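Local coordinates for 4-hydroxy-tetrahydrodipicolinate synthase (Methylacidiphilum fumariolicum SolV, PDB 6T3T) that catalyses the condensation of pyruvate with L-aspartate beta-semialdehyde to 4-hydroxy-tetrahydrodipicolinate, a step of lysine biosynthesis, at the interface of chains A and B and the interface of chains A and C. Residues are numbered along the deposited sequence; one frame, centred on the assembly and turned at random. Chains: chain A/B/C, 4-hydroxy-tetrahydrodipicolinate synthase.

Contact 1: the interface of chains A and B. Residues chain A 110-111, 113-114; chain B 247-248, 272, 275.
A:Ser111 and B:Ala272 face each other across a partly hydrated seam between chains A and B. The A:Ser111 hydroxyl is turned into the crowded position between its own N and carbonyl carbon (chi1 64°), where OG takes the backbone N-H of A:Gly114 at 3.2 Å, a nearly straight bond (161° at H) that makes the serine an N-cap. The same OG is 3.0 Å from water 1. This water also bonds to A:Ser111 N and, at 2.9 Å, to B:Ala272 N, so it ties the capping residue to the main chain of the partner. Beside it the B:Ala272 methyl, CB, packs 3.5 Å from A:Gly114 CA, against the first turn of the helix.

B:Gln275 holds the other end of the patch. Its chain bends at chi2 (-54°) and lies nearly perpendicular to the A:Glu113 side chain, with OE1 3.7 Å from A:Glu113 CB. Water 2 links this amide oxygen to the backbone N of A:Glu113. B:Glu247 both touches chain A and positions the glutamine backbone: its OE2 accepts B:Gln275 N at 2.7 Å on the syn side, tilted somewhat out of the carboxylate plane, while OE1 approaches A:Ser111 CB at 3.6 Å.

In the fold, the chain A side is the loop leading into helix 112-125 and that helix's first turn. The chain B side consists of loop residues, with B:Thr248 a little before helix 251-259 and B:Gln275 immediately before helix 276-295.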
# COMPACT_ATOMS: atom_id res chain seq x y z
N PRO A 110 -18.28 1.24 4.76
CA PRO A 110 -19.01 0.25 5.56
C PRO A 110 -18.26 -1.07 5.66
O PRO A 110 -17.45 -1.43 4.81
CB PRO A 110 -20.32 0.06 4.79
CG PRO A 110 -20.00 0.42 3.40
CD PRO A 110 -19.01 1.55 3.51
N SER A 111 -18.55 -1.80 6.74
CA SER A 111 -18.08 -3.15 6.94
C SER A 111 -18.70 -4.09 5.89
O SER A 111 -19.65 -3.73 5.18
CB SER A 111 -18.42 -3.63 8.35
OG SER A 111 -19.84 -3.71 8.56
N GLU A 113 -20.52 -6.63 6.43
CA GLU A 113 -21.92 -6.81 6.79
C GLU A 113 -22.76 -5.63 6.35
O GLU A 113 -23.90 -5.80 5.89
CB GLU A 113 -22.05 -7.04 8.30
CG GLU A 113 -23.47 -7.26 8.81
CD GLU A 113 -24.16 -8.49 8.19
OE1 GLU A 113 -23.48 -9.41 7.67
OE2 GLU A 113 -25.41 -8.54 8.23
N GLY A 114 -22.21 -4.41 6.48
CA GLY A 114 -22.87 -3.25 5.93
C GLY A 114 -23.08 -3.36 4.43
O GLY A 114 -24.11 -2.95 3.90
N GLU B 247 -14.07 -0.77 13.75
CA GLU B 247 -14.73 -0.73 12.46
C GLU B 247 -14.93 0.75 12.15
O GLU B 247 -14.56 1.61 12.96
CB GLU B 247 -16.04 -1.55 12.46
CG GLU B 247 -15.78 -3.07 12.71
CD GLU B 247 -17.05 -3.96 12.63
OE1 GLU B 247 -18.02 -3.61 11.92
OE2 GLU B 247 -17.07 -5.01 13.31
N THR B 248 -15.48 1.04 10.97
CA THR B 248 -15.49 2.41 10.45
C THR B 248 -16.23 3.37 11.37
O THR B 248 -17.39 3.12 11.75
CB THR B 248 -16.11 2.43 9.05
OG1 THR B 248 -15.97 3.73 8.49
CG2 THR B 248 -17.59 2.03 9.08
N ALA B 272 -23.33 -0.58 9.44
CA ALA B 272 -23.91 -1.74 10.11
C ALA B 272 -23.27 -1.88 11.49
O ALA B 272 -22.14 -1.43 11.69
CB ALA B 272 -23.68 -3.02 9.29
N GLN B 275 -19.25 -6.26 14.41
CA GLN B 275 -19.18 -7.70 14.61
C GLN B 275 -19.07 -8.01 16.10
O GLN B 275 -18.36 -7.30 16.83
CB GLN B 275 -17.98 -8.28 13.85
CG GLN B 275 -18.17 -8.32 12.32
CD GLN B 275 -19.46 -9.06 11.92
OE1 GLN B 275 -20.36 -8.48 11.31
NE2 GLN B 275 -19.53 -10.34 12.26
O HOH W 1 -20.47 -0.76 8.80
O HOH W 2 -18.86 -7.15 8.88

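Contact 2: the interface of chains A and C. Residues chain A 193-194, 197, 222, 227; chain C 193-194, 197-198, 222, 227.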
# COMPACT_ATOMS: atom_id res chain seq x y z
N LEU A 193 -8.28 -8.49 -21.06
CA LEU A 193 -7.80 -9.76 -21.60
C LEU A 193 -7.34 -10.73 -20.52
O LEU A 193 -7.72 -11.91 -20.58
CB LEU A 193 -6.69 -9.52 -22.63
CG LEU A 193 -6.07 -10.83 -23.14
CD1 LEU A 193 -7.09 -11.61 -23.95
CD2 LEU A 193 -4.84 -10.53 -23.98
N PRO A 194 -6.50 -10.34 -19.55
CA PRO A 194 -6.16 -11.31 -18.49
C PRO A 194 -7.36 -11.70 -17.64
O PRO A 194 -7.41 -12.83 -17.14
CB PRO A 194 -5.03 -10.60 -17.69
CG PRO A 194 -5.05 -9.16 -18.11
CD PRO A 194 -5.74 -9.08 -19.45
N SER A 197 -9.05 -14.56 -19.44
CA SER A 197 -8.32 -15.82 -19.43
C SER A 197 -8.62 -16.65 -18.18
O SER A 197 -8.46 -17.88 -18.20
CB SER A 197 -6.81 -15.55 -19.50
OG SER A 197 -6.34 -15.14 -18.23
N TYR A 222 -11.46 -13.48 -27.80
CA TYR A 222 -11.09 -14.41 -26.75
C TYR A 222 -12.21 -15.42 -26.50
O TYR A 222 -11.96 -16.62 -26.38
CB TYR A 222 -10.71 -13.67 -25.45
CG TYR A 222 -9.79 -14.54 -24.62
CD1 TYR A 222 -8.41 -14.55 -24.85
CD2 TYR A 222 -10.30 -15.43 -23.68
CE1 TYR A 222 -7.57 -15.37 -24.14
CE2 TYR A 222 -9.46 -16.25 -22.95
CZ TYR A 222 -8.10 -16.23 -23.20
OH TYR A 222 -7.24 -17.06 -22.50
N PRO A 227 -7.08 -16.83 -28.82
CA PRO A 227 -6.37 -16.03 -27.81
C PRO A 227 -5.28 -15.15 -28.39
O PRO A 227 -5.05 -14.05 -27.86
CB PRO A 227 -5.81 -17.10 -26.86
CG PRO A 227 -5.66 -18.32 -27.78
CD PRO A 227 -6.86 -18.27 -28.65
N LEU C 193 -1.53 -18.04 -15.90
CA LEU C 193 -2.45 -17.98 -17.04
C LEU C 193 -2.72 -16.55 -17.48
O LEU C 193 -2.68 -16.28 -18.69
CB LEU C 193 -3.77 -18.69 -16.72
CG LEU C 193 -4.58 -19.37 -17.85
CD1 LEU C 193 -5.89 -19.98 -17.30
CD2 LEU C 193 -4.85 -18.52 -19.04
N PRO C 194 -3.04 -15.59 -16.59
CA PRO C 194 -3.18 -14.21 -17.06
C PRO C 194 -1.90 -13.62 -17.63
O PRO C 194 -1.99 -12.80 -18.55
CB PRO C 194 -3.65 -13.44 -15.81
CG PRO C 194 -3.43 -14.35 -14.65
CD PRO C 194 -3.55 -15.74 -15.20
N SER C 197 -1.68 -14.79 -21.15
CA SER C 197 -2.65 -14.21 -22.06
C SER C 197 -2.17 -12.90 -22.67
O SER C 197 -2.58 -12.55 -23.77
CB SER C 197 -4.01 -14.01 -21.37
OG SER C 197 -4.05 -12.83 -20.55
N VAL C 198 -1.28 -12.17 -21.99
CA VAL C 198 -0.77 -10.90 -22.51
C VAL C 198 0.69 -11.00 -22.93
O VAL C 198 1.34 -9.98 -23.07
CB VAL C 198 -0.98 -9.73 -21.52
CG1 VAL C 198 -2.46 -9.56 -21.19
CG2 VAL C 198 -0.18 -9.91 -20.26
N TYR C 222 -2.21 -23.29 -23.11
CA TYR C 222 -2.42 -21.93 -23.63
C TYR C 222 -1.55 -21.69 -24.85
O TYR C 222 -2.00 -21.09 -25.83
CB TYR C 222 -2.17 -20.86 -22.56
CG TYR C 222 -2.19 -19.46 -23.15
CD1 TYR C 222 -1.09 -18.96 -23.83
CD2 TYR C 222 -3.33 -18.66 -23.06
CE1 TYR C 222 -1.12 -17.71 -24.40
CE2 TYR C 222 -3.35 -17.37 -23.63
CZ TYR C 222 -2.24 -16.93 -24.30
OH TYR C 222 -2.16 -15.69 -24.91
N PRO C 227 -7.20 -22.05 -24.89
CA PRO C 227 -7.36 -21.26 -23.66
C PRO C 227 -8.39 -21.83 -22.70
O PRO C 227 -8.26 -21.64 -21.49
CB PRO C 227 -7.81 -19.89 -24.19
CG PRO C 227 -8.41 -20.18 -25.51
CD PRO C 227 -7.64 -21.30 -26.09
O HOH W 3 -8.31 -18.95 -20.64
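A:Ser197 and C:Ser197 meet at the heart of a two-fold, largely apolar packing surface that joins one dimer to the other in the tetramer. A:Ser197 CB approaches C:Ser197 CB to 3.7 Å, and next to them the ring carbons CB of A:Pro194 and C:Pro194 also touch. Each serine hydroxyl is turned back to its own helix, with OG between the backbone N and the carbonyl carbon (chi1 78° in chain A). A:Ser197 OG donates to A:Pro194 O at 2.8 Å, tilted out of the carbonyl plane, and chain C repeats the bond. This satisfies the hydroxyl within its own chain, while OG also packs against the CA of the partner's proline 194.

Around this centre C:Val198 CG1 packs 3.7 Å from A:Pro194 CD, the two side chains nearly perpendicular. C:Leu193 puts CD2 3.6 Å from A:Ser197 CB. Further out, A:Tyr222 and C:Pro227 run antiparallel alongside each other, and C:Pro227 CB is 3.8 Å from the phenol carbon CZ of A:Tyr222. The A:Tyr222 OH bonds at 2.9 Å to water 3, which lies at the edge of the ring and in its plane. That water bridges the tyrosine hydroxyl and A:Ser197 O of chain A to the backbone O of C:Pro227, 2.8 Å away.

Helices 192-197, 212-223 and 227-243 of both chains, together with C:Val198 just past helix 192-197, supply the patch, which helps hold the dimer of dimers together as a homotetramer.

Contact 3: the interface of chains A and B. Residues chain A 49, 103, 106, 135, 138-139; chain B 106-107, 138-139.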
# COMPACT_ATOMS: atom_id res chain seq x y z
N PRO A 49 -21.28 12.15 -9.92
CA PRO A 49 -21.26 13.07 -8.75
C PRO A 49 -21.72 14.49 -9.04
O PRO A 49 -22.21 15.16 -8.12
CB PRO A 49 -19.79 13.05 -8.30
CG PRO A 49 -19.27 11.74 -8.76
CD PRO A 49 -19.97 11.49 -10.09
N VAL A 103 -22.44 0.74 -7.67
CA VAL A 103 -21.12 0.88 -7.06
C VAL A 103 -21.25 0.62 -5.57
O VAL A 103 -22.27 0.93 -4.94
CB VAL A 103 -20.56 2.29 -7.31
CG1 VAL A 103 -21.33 3.34 -6.47
CG2 VAL A 103 -19.05 2.35 -6.99
N TYR A 106 -19.12 4.56 -1.29
CA TYR A 106 -17.85 5.26 -1.24
C TYR A 106 -17.85 6.17 -0.00
O TYR A 106 -18.91 6.58 0.49
CB TYR A 106 -17.66 6.07 -2.53
CG TYR A 106 -18.95 6.78 -2.92
CD1 TYR A 106 -19.34 7.99 -2.31
CD2 TYR A 106 -19.83 6.17 -3.80
CE1 TYR A 106 -20.55 8.59 -2.64
CE2 TYR A 106 -21.03 6.75 -4.11
CZ TYR A 106 -21.40 7.95 -3.53
OH TYR A 106 -22.61 8.49 -3.87
N ILE A 135 -14.84 -1.19 -6.75
CA ILE A 135 -13.73 -0.34 -7.16
C ILE A 135 -13.12 0.29 -5.91
O ILE A 135 -13.45 1.43 -5.55
CB ILE A 135 -14.15 0.69 -8.23
CG1 ILE A 135 -12.95 1.56 -8.64
CG2 ILE A 135 -15.41 1.52 -7.83
CD1 ILE A 135 -13.09 2.12 -10.02
N ARG A 138 -11.38 3.97 -5.64
CA ARG A 138 -12.25 5.14 -5.57
C ARG A 138 -13.15 5.16 -4.34
O ARG A 138 -13.52 6.24 -3.87
CB ARG A 138 -13.15 5.18 -6.79
CG ARG A 138 -12.47 5.64 -8.05
CD ARG A 138 -13.40 5.52 -9.21
NE ARG A 138 -12.71 5.84 -10.43
CZ ARG A 138 -12.63 7.07 -10.91
NH1 ARG A 138 -13.19 8.07 -10.25
NH2 ARG A 138 -11.98 7.31 -12.05
N CYS A 139 -13.51 3.99 -3.81
CA CYS A 139 -14.52 3.92 -2.77
C CYS A 139 -13.95 3.85 -1.37
O CYS A 139 -14.61 4.31 -0.44
CB CYS A 139 -15.43 2.71 -3.03
SG CYS A 139 -16.31 2.88 -4.60
N TYR B 106 -14.51 13.01 -2.81
CA TYR B 106 -14.32 11.58 -2.68
C TYR B 106 -14.84 10.92 -3.95
O TYR B 106 -15.68 11.47 -4.65
CB TYR B 106 -15.07 11.06 -1.44
CG TYR B 106 -16.44 11.71 -1.32
CD1 TYR B 106 -17.52 11.30 -2.12
CD2 TYR B 106 -16.65 12.79 -0.45
CE1 TYR B 106 -18.77 11.93 -2.01
CE2 TYR B 106 -17.86 13.43 -0.36
CZ TYR B 106 -18.91 13.01 -1.13
OH TYR B 106 -20.12 13.68 -1.02
N TYR B 107 -14.26 9.76 -4.27
CA TYR B 107 -14.78 8.87 -5.31
C TYR B 107 -14.46 9.31 -6.74
O TYR B 107 -14.13 8.45 -7.57
CB TYR B 107 -16.29 8.64 -5.16
CG TYR B 107 -16.83 7.64 -6.16
CD1 TYR B 107 -16.39 6.33 -6.16
CD2 TYR B 107 -17.75 8.03 -7.14
CE1 TYR B 107 -16.87 5.42 -7.09
CE2 TYR B 107 -18.22 7.12 -8.06
CZ TYR B 107 -17.78 5.82 -8.03
OH TYR B 107 -18.26 4.93 -8.97
N ARG B 138 -10.49 7.58 2.98
CA ARG B 138 -11.91 7.59 2.64
C ARG B 138 -12.21 8.18 1.26
O ARG B 138 -13.22 7.81 0.66
CB ARG B 138 -12.73 8.38 3.68
CG ARG B 138 -12.72 7.84 5.10
CD ARG B 138 -13.66 8.69 5.98
NE ARG B 138 -13.82 8.19 7.35
CZ ARG B 138 -14.75 7.32 7.73
NH1 ARG B 138 -15.61 6.82 6.84
NH2 ARG B 138 -14.83 6.94 8.99
N CYS B 139 -11.37 9.08 0.74
CA CYS B 139 -11.70 9.80 -0.49
C CYS B 139 -11.07 9.20 -1.74
O CYS B 139 -11.64 9.32 -2.82
CB CYS B 139 -11.27 11.26 -0.38
SG CYS B 139 -12.06 12.16 0.94
O HOH W 4 -14.63 7.69 -1.81
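With CG anti to its backbone N (chi1 -176°), B:Tyr107 projects its ring into chain A, while A:Arg138, extended from CG to NE, runs obliquely across it. The backbone of B:Tyr107 has a positive phi (78°), an unusual conformation for a tyrosine that accompanies this reach into the partner.

A:Arg138 NH1 donates to B:Tyr107 O at 2.9 Å. The carbonyl is met in its plane, on a lone pair, and the acceptor sits at the edge of the guanidinium, nearly in its plane, although the bond is somewhat bent (149° at H). A:Tyr106 lies over the rim of one face of the B:Tyr107 ring, its CD2 4.1 Å above the plane. From the opposite face A:Arg138 CB packs near the rim, 3.5 Å from B:Tyr107 CD1. On the A:Tyr106 side of the ring plane, A:Cys139 SG lies 3.6 Å from B:Tyr107 CE1, also near the rim. A:Val103 comes tip to tip, its CG2 3.3 Å from B:Tyr107 OH. Contacts on both sides of the ring plane and at its tip should restrict its rotation.

Nearer the two-fold, A:Tyr106 CD1 and B:Tyr106 CD1 come within 3.8 Å. Water 4 joins A:Arg138 O to B:Arg138 O, 2.8 Å from each.

The tyrosines lie in the loop that follows strand 99-103, against the short helix 136-139 of the partner's barrel; B:Tyr107 thereby enters the neighbour's active site, consistent with its predicted place in the catalytic proton relay.

Contacts 1 and 3 belong to the same A-B interface, their centres about 16 Å apart; in chain A the stretch from strand 99-103 to the start of helix 112-125 contributes to both, with helix 136-139 added in contact 3. The centre of contact 3 lies about 9 Å from A:Tyr133, and B:Tyr107, predicted to act in the proton relay, reaches into chain A there, consistent with this interface completing the active site. Contact 1 extends it away from the catalytic residues. Contact 2 uses a separate face of chain A, centre to centre about 36 Å from contact 1 and 30 Å from contact 3. Chain A thus pairs with B within a dimer and with C between dimers.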